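Long-range contacts in minor fimbrium anchoring subunit Mfa2 (Porphyromonas gingivalis, PDB 5NFI), which anchors the minor Mfa1 fimbriae of this periodontal pathogen in the outer membrane and regulates their length: residues A23-L28 with W71-D76; N43-V48 with W56-E61; G109-Y114 with L139-N144. All coordinates share one frame; numbering follows the deposited sequence.

Contact 1. Residues A23-L28 with W71-D76; sequences AEVARL and WGNIDD
The loop leading into strand 28-33 runs antiparallel to the end of strand 64-72, with Leu28 opposite Gly72 as a non-hydrogen-bonded pair (CA to CA 4.8 Å) and the backbone N of Asn73 donating to Arg27 O over 3.1 Å. That bond is nearly straight, 166° at the hydrogen, although the donor stands above the carbonyl plane. Two CA-H...O contacts flank this pair, Gly72 CA to Arg27 O and Leu28 CA to Trp71 O.

Past Gly72 the chain leaves the strand, and the Asn73 side chain takes over the pairing. Its CG lies anti to the carbonyl carbon (chi1 -55°), and the amide swings back across the loop to engage it with both ends. Asn73 OD1 receives Ala26 N at 2.8 Å, in the amide plane and on a lone pair, with a weak second bond from Arg27 N. Asn73 ND2 donates to Glu24 O at 2.9 Å, that oxygen lying close to the amide plane. Bonds at both ends fix which way round the amide is turned and tie down the bend from Glu24 to Arg27.

The Arg27 side chain passes the Asn73 backbone, its CG 3.7 Å from Asn73 CA. The chain bends at chi3 (-55°) and brings NH1 to 2.8 Å from Ile74 O, while NH2 forms a salt bridge with Glu46.

Val25 and Leu28 both touch Val48, and Val25 also touches Leu50 and Trp113. Asn73 ND2 has a further hydrogen bond to Thr111 O, so strand 64-72 ends between strand 28-33, whose Asn29 pairs with Trp71, and strand 113-122, whose Trp113 pairs with Gly72.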
# COMPACT_ATOMS: atom_id res chain seq x y z
N ALA A 23 2.24 -6.60 -15.40
CA ALA A 23 3.53 -7.28 -15.43
C ALA A 23 4.30 -7.08 -14.12
O ALA A 23 5.18 -7.86 -13.79
CB ALA A 23 4.35 -6.78 -16.59
N GLU A 24 3.95 -6.01 -13.39
CA GLU A 24 4.62 -5.62 -12.16
C GLU A 24 4.58 -6.72 -11.12
O GLU A 24 5.44 -6.75 -10.23
CB GLU A 24 3.97 -4.36 -11.57
CG GLU A 24 4.38 -3.05 -12.21
CD GLU A 24 3.83 -2.87 -13.61
OE1 GLU A 24 3.09 -3.76 -14.09
OE2 GLU A 24 4.12 -1.82 -14.23
N VAL A 25 3.59 -7.60 -11.21
CA VAL A 25 3.48 -8.70 -10.26
C VAL A 25 4.35 -9.85 -10.67
O VAL A 25 4.05 -10.52 -11.64
CB VAL A 25 2.03 -9.17 -10.12
CG1 VAL A 25 1.95 -10.32 -9.13
CG2 VAL A 25 1.16 -7.99 -9.68
N ALA A 26 5.44 -10.08 -9.93
CA ALA A 26 6.44 -11.10 -10.32
C ALA A 26 6.42 -12.35 -9.46
O ALA A 26 7.00 -13.37 -9.83
CB ALA A 26 7.84 -10.51 -10.30
N ARG A 27 5.77 -12.29 -8.31
CA ARG A 27 5.69 -13.45 -7.45
C ARG A 27 4.46 -13.36 -6.58
O ARG A 27 3.86 -12.30 -6.46
CB ARG A 27 6.96 -13.57 -6.62
CG ARG A 27 7.15 -12.49 -5.59
CD ARG A 27 8.50 -12.61 -4.89
NE ARG A 27 8.73 -13.92 -4.29
CZ ARG A 27 8.15 -14.36 -3.17
NH1 ARG A 27 7.27 -13.62 -2.52
NH2 ARG A 27 8.45 -15.56 -2.72
N LEU A 28 4.06 -14.48 -5.98
CA LEU A 28 2.79 -14.56 -5.26
C LEU A 28 2.93 -15.37 -3.98
O LEU A 28 3.67 -16.34 -3.91
CB LEU A 28 1.70 -15.19 -6.15
CG LEU A 28 1.11 -14.33 -7.27
CD1 LEU A 28 0.28 -15.18 -8.19
CD2 LEU A 28 0.28 -13.14 -6.72
N TRP A 71 -0.95 -12.12 -2.08
CA TRP A 71 0.01 -11.05 -1.95
C TRP A 71 1.01 -11.10 -3.08
O TRP A 71 1.58 -12.15 -3.36
CB TRP A 71 0.72 -11.14 -0.61
CG TRP A 71 -0.18 -10.84 0.55
CD1 TRP A 71 -0.91 -11.73 1.28
CD2 TRP A 71 -0.44 -9.55 1.11
NE1 TRP A 71 -1.60 -11.08 2.28
CE2 TRP A 71 -1.33 -9.73 2.19
CE3 TRP A 71 -0.00 -8.25 0.81
CZ2 TRP A 71 -1.79 -8.68 2.97
CZ3 TRP A 71 -0.47 -7.19 1.59
CH2 TRP A 71 -1.34 -7.41 2.66
N GLY A 72 1.21 -9.95 -3.71
CA GLY A 72 2.09 -9.85 -4.85
C GLY A 72 3.33 -9.09 -4.50
O GLY A 72 3.26 -7.99 -3.93
N ASN A 73 4.47 -9.69 -4.84
CA ASN A 73 5.80 -9.13 -4.63
C ASN A 73 6.17 -8.96 -3.16
O ASN A 73 6.77 -7.96 -2.78
CB ASN A 73 5.93 -7.79 -5.34
CG ASN A 73 5.61 -7.90 -6.80
OD1 ASN A 73 5.80 -8.96 -7.42
ND2 ASN A 73 5.13 -6.80 -7.38
N ILE A 74 5.83 -9.93 -2.33
CA ILE A 74 6.40 -10.01 -1.01
C ILE A 74 7.91 -10.23 -1.13
O ILE A 74 8.38 -11.14 -1.80
CB ILE A 74 5.77 -11.11 -0.18
CG1 ILE A 74 4.40 -10.65 0.33
CG2 ILE A 74 6.67 -11.48 0.98
CD1 ILE A 74 3.72 -11.68 1.19
N ASP A 75 8.66 -9.38 -0.44
CA ASP A 75 10.07 -9.14 -0.72
C ASP A 75 10.86 -9.34 0.56
O ASP A 75 10.27 -9.59 1.61
CB ASP A 75 10.25 -7.70 -1.25
CG ASP A 75 11.14 -7.63 -2.47
OD1 ASP A 75 12.21 -8.28 -2.47
OD2 ASP A 75 10.78 -6.95 -3.44
N ASP A 76 12.18 -9.20 0.50
CA ASP A 76 12.98 -9.20 1.72
C ASP A 76 13.05 -7.79 2.35
O ASP A 76 13.82 -7.57 3.29
CB ASP A 76 14.39 -9.76 1.45
CG ASP A 76 15.01 -9.21 0.18
OD1 ASP A 76 14.58 -8.13 -0.29
OD2 ASP A 76 15.95 -9.86 -0.35

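Contact 2. Residues N43-V48 with W56-E61; sequences NVFEDV and WLIPLE
Strands 39-45 and 56-60 face each other through their side chains: the axes of the short segments approach to 8.8 Å, their directions are 163° apart, and no hydrogen bond joins the two segments.

Phe45 is the main projection. With CG anti to the carbonyl carbon (chi1 -49°), the ring fits into a hollow bounded by the Trp56 indole, the Leu57 carbonyl oxygen and the Ile58 side chain. Trp56 CD1 sits over one face, 3.7 Å from Phe45 CG and displaced toward the rim. The two side chains slide past each other in opposite directions and the rings meet obliquely, planes at 41°. The far end of the phenyl abuts Ile58, whose CD1 lies near the ring plane, 3.8 Å from Phe45 CE2.

At one end of the seam Val48 CG1 presses on the benzo part of the indole, 3.8 Å from Trp56 CZ2, so the indole lies across both Phe45 and Val48. At the other end the Asn43 amide crosses Ile58 and Pro59 obliquely. Its ND2 meets Ile58 CG2 and its OD1 meets Pro59 CD at 3.6 Å, while ND2 is hydrogen-bonded to Ser41 OG.

Each strand has its backbone partner elsewhere, 39-45 with 28-33 and 56-60 with 3-10. Face-to-face packing of this kind is characteristic of a beta sandwich, consistent with the transthyretin-like fold expected for this fimbrillin family.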
# COMPACT_ATOMS: atom_id res chain seq x y z
N ASN A 43 0.86 -21.03 -0.07
CA ASN A 43 1.55 -21.31 -1.32
C ASN A 43 2.38 -20.14 -1.85
O ASN A 43 1.99 -18.97 -1.71
CB ASN A 43 0.55 -21.73 -2.39
CG ASN A 43 -0.35 -22.85 -1.92
OD1 ASN A 43 0.07 -24.01 -1.86
ND2 ASN A 43 -1.59 -22.52 -1.57
N VAL A 44 3.51 -20.46 -2.46
CA VAL A 44 4.40 -19.45 -3.00
C VAL A 44 4.67 -19.72 -4.48
O VAL A 44 5.00 -20.85 -4.86
CB VAL A 44 5.73 -19.43 -2.22
CG1 VAL A 44 6.67 -18.42 -2.81
CG2 VAL A 44 5.47 -19.14 -0.73
N PHE A 45 4.52 -18.70 -5.32
CA PHE A 45 4.78 -18.89 -6.75
C PHE A 45 5.75 -17.84 -7.28
O PHE A 45 5.47 -16.65 -7.25
CB PHE A 45 3.47 -18.85 -7.56
CG PHE A 45 2.39 -19.73 -7.01
CD1 PHE A 45 2.49 -21.11 -7.10
CD2 PHE A 45 1.28 -19.19 -6.39
CE1 PHE A 45 1.50 -21.92 -6.59
CE2 PHE A 45 0.29 -19.99 -5.87
CZ PHE A 45 0.40 -21.37 -5.97
N GLU A 46 6.91 -18.30 -7.74
CA GLU A 46 7.87 -17.43 -8.38
C GLU A 46 7.55 -17.34 -9.88
O GLU A 46 6.69 -18.04 -10.37
CB GLU A 46 9.29 -17.92 -8.13
CG GLU A 46 9.56 -18.34 -6.69
CD GLU A 46 9.65 -17.16 -5.73
OE1 GLU A 46 9.88 -16.02 -6.20
OE2 GLU A 46 9.50 -17.38 -4.50
N ASP A 47 8.25 -16.45 -10.58
CA ASP A 47 8.13 -16.28 -12.02
C ASP A 47 6.71 -16.02 -12.51
O ASP A 47 6.32 -16.44 -13.60
CB ASP A 47 8.72 -17.51 -12.71
CG ASP A 47 10.13 -17.81 -12.22
OD1 ASP A 47 10.86 -16.84 -11.92
OD2 ASP A 47 10.51 -19.01 -12.15
N VAL A 48 5.94 -15.31 -11.70
CA VAL A 48 4.57 -14.98 -12.06
C VAL A 48 4.51 -14.03 -13.25
O VAL A 48 5.19 -13.00 -13.28
CB VAL A 48 3.81 -14.37 -10.87
CG1 VAL A 48 2.47 -13.81 -11.31
CG2 VAL A 48 3.63 -15.41 -9.78
N TRP A 56 -3.63 -20.51 -11.17
CA TRP A 56 -2.72 -21.10 -10.20
C TRP A 56 -3.53 -21.98 -9.25
O TRP A 56 -4.52 -21.52 -8.68
CB TRP A 56 -1.97 -20.01 -9.41
CG TRP A 56 -0.81 -19.42 -10.17
CD1 TRP A 56 0.48 -19.85 -10.17
CD2 TRP A 56 -0.85 -18.28 -11.04
NE1 TRP A 56 1.25 -19.06 -10.98
CE2 TRP A 56 0.46 -18.09 -11.53
CE3 TRP A 56 -1.86 -17.41 -11.45
CZ2 TRP A 56 0.78 -17.07 -12.42
CZ3 TRP A 56 -1.54 -16.40 -12.33
CH2 TRP A 56 -0.23 -16.23 -12.80
N LEU A 57 -3.11 -23.23 -9.09
CA LEU A 57 -3.82 -24.15 -8.20
C LEU A 57 -3.44 -23.92 -6.74
O LEU A 57 -2.27 -23.88 -6.39
CB LEU A 57 -3.53 -25.60 -8.58
CG LEU A 57 -4.22 -26.68 -7.74
CD1 LEU A 57 -5.75 -26.55 -7.76
CD2 LEU A 57 -3.80 -28.06 -8.20
N ILE A 58 -4.47 -23.77 -5.91
CA ILE A 58 -4.33 -23.61 -4.48
C ILE A 58 -4.86 -24.89 -3.84
O ILE A 58 -6.07 -25.12 -3.79
CB ILE A 58 -5.12 -22.38 -3.95
CG1 ILE A 58 -4.79 -21.13 -4.77
CG2 ILE A 58 -4.82 -22.13 -2.49
CD1 ILE A 58 -3.31 -20.80 -4.83
N PRO A 59 -3.94 -25.77 -3.42
CA PRO A 59 -4.28 -27.02 -2.75
C PRO A 59 -5.20 -26.83 -1.55
O PRO A 59 -4.97 -25.94 -0.73
CB PRO A 59 -2.92 -27.55 -2.32
CG PRO A 59 -2.01 -27.07 -3.37
CD PRO A 59 -2.51 -25.72 -3.77
N LEU A 60 -6.25 -27.65 -1.49
CA LEU A 60 -7.11 -27.76 -0.31
C LEU A 60 -7.37 -29.24 -0.08
O LEU A 60 -6.93 -30.07 -0.88
CB LEU A 60 -8.42 -27.00 -0.49
CG LEU A 60 -8.36 -25.52 -0.86
CD1 LEU A 60 -9.76 -25.04 -1.11
CD2 LEU A 60 -7.74 -24.74 0.26
N GLU A 61 -8.07 -29.60 0.98
CA GLU A 61 -8.33 -31.02 1.24
C GLU A 61 -9.74 -31.29 1.71
O GLU A 61 -10.50 -32.01 1.07
CB GLU A 61 -7.33 -31.56 2.25
CG GLU A 61 -5.93 -31.63 1.70
CD GLU A 61 -4.92 -32.00 2.73
OE1 GLU A 61 -5.32 -32.52 3.80
OE2 GLU A 61 -3.72 -31.76 2.48

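Contact 3. Residues G109-Y114 with L139-N144; sequences GTTLWY and LREYTN
Three backbone hydrogen bonds set the antiparallel register. Tyr114 and Arg140 form a hydrogen-bonded pair: Tyr114 N reaches Arg140 O at 2.9 Å and Arg140 N reaches Tyr114 O at 2.8 Å, both donors in the carbonyl planes. Trp113 and Glu141 follow as a non-hydrogen-bonded pair, and Tyr142 N then binds Leu112 O in a nearly straight bond, 174° at the hydrogen, the donor lying almost along the C=O axis.

Beyond this point a side chain continues the ladder. Thr143 OG1 accepts Leu112 N at 3.1 Å and donates to Glu141 OE2 at 2.7 Å, using that oxygen's anti lone pair. The Glu141 chain, extended with CG anti to its backbone N (chi1 -175°), carries the carboxylate to Thr143 OG1 and Thr111 CG2. Since Glu141 OE2 also forms a salt bridge with Arg145, the carboxylate probably stays ionised.

Two CH-pi contacts lie on opposite faces of the ladder. On one, Glu141 CB lies over the Trp113 six-membered ring, 3.8 Å from the centroid and 12° off the normal. On the other, Tyr114 CB rests over the Tyr142 ring, 4.0 Å from its centroid; the tyrosines run side by side, the Tyr142 hydroxyl bound to Gly174 O.

Among apolar contacts Leu139 CB approaches Trp113 CE3, while Leu139 O lies at the indole edge. Leu139 also pairs with Tyr10 of strand 3-10 and Asn144 with Thr202 of strand 196-202, so strand 133-151 here lies between 113-122 and these neighbours.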
# COMPACT_ATOMS: atom_id res chain seq x y z
N GLY A 109 10.69 1.80 -6.31
CA GLY A 109 10.86 0.89 -7.42
C GLY A 109 10.27 -0.49 -7.16
O GLY A 109 10.50 -1.40 -7.93
N THR A 110 9.52 -0.63 -6.07
CA THR A 110 8.81 -1.88 -5.79
C THR A 110 7.30 -1.69 -5.79
O THR A 110 6.79 -0.66 -5.39
CB THR A 110 9.21 -2.48 -4.43
OG1 THR A 110 8.41 -1.89 -3.40
CG2 THR A 110 10.68 -2.26 -4.14
N THR A 111 6.58 -2.70 -6.22
CA THR A 111 5.13 -2.70 -6.13
C THR A 111 4.71 -3.74 -5.12
O THR A 111 5.38 -4.76 -4.98
CB THR A 111 4.48 -2.98 -7.47
OG1 THR A 111 5.22 -4.01 -8.15
CG2 THR A 111 4.48 -1.73 -8.31
N LEU A 112 3.64 -3.47 -4.39
CA LEU A 112 3.11 -4.46 -3.48
C LEU A 112 1.64 -4.60 -3.73
O LEU A 112 0.93 -3.60 -3.84
CB LEU A 112 3.35 -4.07 -2.03
CG LEU A 112 2.82 -5.09 -1.02
CD1 LEU A 112 3.76 -6.27 -0.96
CD2 LEU A 112 2.63 -4.47 0.36
N TRP A 113 1.16 -5.84 -3.82
CA TRP A 113 -0.22 -6.04 -4.27
C TRP A 113 -1.04 -6.94 -3.36
O TRP A 113 -0.52 -7.91 -2.82
CB TRP A 113 -0.23 -6.64 -5.67
CG TRP A 113 0.49 -5.83 -6.69
CD1 TRP A 113 1.84 -5.74 -6.86
CD2 TRP A 113 -0.10 -5.03 -7.71
NE1 TRP A 113 2.12 -4.91 -7.92
CE2 TRP A 113 0.94 -4.47 -8.46
CE3 TRP A 113 -1.42 -4.71 -8.05
CZ2 TRP A 113 0.72 -3.62 -9.53
CZ3 TRP A 113 -1.65 -3.88 -9.11
CH2 TRP A 113 -0.58 -3.34 -9.84
N TYR A 114 -2.33 -6.64 -3.22
CA TYR A 114 -3.21 -7.52 -2.46
C TYR A 114 -4.51 -7.88 -3.20
O TYR A 114 -5.08 -7.08 -3.92
CB TYR A 114 -3.55 -6.91 -1.11
CG TYR A 114 -4.50 -7.81 -0.36
CD1 TYR A 114 -4.07 -9.04 0.14
CD2 TYR A 114 -5.84 -7.48 -0.23
CE1 TYR A 114 -4.94 -9.90 0.78
CE2 TYR A 114 -6.71 -8.33 0.42
CZ TYR A 114 -6.26 -9.54 0.92
OH TYR A 114 -7.13 -10.38 1.57
N LEU A 139 -6.20 -7.94 -7.84
CA LEU A 139 -5.03 -7.40 -7.17
C LEU A 139 -5.09 -5.89 -7.25
O LEU A 139 -5.15 -5.31 -8.34
CB LEU A 139 -3.74 -7.92 -7.81
CG LEU A 139 -3.43 -9.41 -7.61
CD1 LEU A 139 -2.54 -9.90 -8.73
CD2 LEU A 139 -2.76 -9.64 -6.27
N ARG A 140 -5.10 -5.28 -6.06
CA ARG A 140 -5.02 -3.85 -5.89
C ARG A 140 -3.63 -3.49 -5.40
O ARG A 140 -3.10 -4.13 -4.49
CB ARG A 140 -6.07 -3.37 -4.89
CG ARG A 140 -5.95 -1.91 -4.48
CD ARG A 140 -6.35 -0.91 -5.57
NE ARG A 140 -6.15 0.44 -5.07
CZ ARG A 140 -5.43 1.38 -5.68
NH1 ARG A 140 -4.86 1.13 -6.85
NH2 ARG A 140 -5.28 2.57 -5.11
N GLU A 141 -3.03 -2.47 -6.01
CA GLU A 141 -1.71 -2.01 -5.59
C GLU A 141 -1.81 -1.23 -4.29
O GLU A 141 -2.67 -0.36 -4.16
CB GLU A 141 -1.04 -1.16 -6.66
CG GLU A 141 0.38 -0.81 -6.27
CD GLU A 141 1.09 0.07 -7.27
OE1 GLU A 141 0.47 0.34 -8.34
OE2 GLU A 141 2.25 0.47 -6.99
N TYR A 142 -0.92 -1.55 -3.36
CA TYR A 142 -0.88 -0.95 -2.03
C TYR A 142 0.25 0.07 -1.89
O TYR A 142 0.18 0.95 -1.04
CB TYR A 142 -0.68 -2.03 -0.96
CG TYR A 142 -1.95 -2.62 -0.38
CD1 TYR A 142 -3.16 -2.56 -1.07
CD2 TYR A 142 -1.93 -3.25 0.86
CE1 TYR A 142 -4.30 -3.10 -0.53
CE2 TYR A 142 -3.06 -3.79 1.40
CZ TYR A 142 -4.25 -3.71 0.71
OH TYR A 142 -5.38 -4.26 1.27
N THR A 143 1.31 -0.09 -2.69
CA THR A 143 2.35 0.93 -2.77
C THR A 143 1.80 2.22 -3.42
O THR A 143 0.90 2.20 -4.28
CB THR A 143 3.58 0.48 -3.57
OG1 THR A 143 3.18 -0.44 -4.59
CG2 THR A 143 4.64 -0.14 -2.67
N ASN A 144 2.34 3.34 -2.97
CA ASN A 144 1.98 4.65 -3.50
C ASN A 144 3.24 5.42 -3.69
O ASN A 144 4.11 5.40 -2.83
CB ASN A 144 1.06 5.39 -2.56
CG ASN A 144 -0.29 4.75 -2.45
OD1 ASN A 144 -1.12 4.89 -3.34
ND2 ASN A 144 -0.52 4.06 -1.34

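Contact 2 is nested along the chain inside the loop closed by contact 1, and contact 3 follows both. Contacts 1 and 3 have centres about 8 Å apart and touch directly, strands 64-72 and 113-122 being neighbours in the sheet. Contact 1 also touches contact 2, about 13 Å between centres, where Leu28 O bonds to Phe45 N. Contacts 2 and 3 do not touch; their nearest atoms are about 7 Å apart. The strand series 39-45, 28-33, 64-72, 113-122, 133-151 reaches contact 2 through 39-45, while 56-60 joins by way of 3-10, which pairs with 133-151. The three contacts thus tie these strands into one continuous beta framework, from the 39-45/56-60 packing to near the chain's centre.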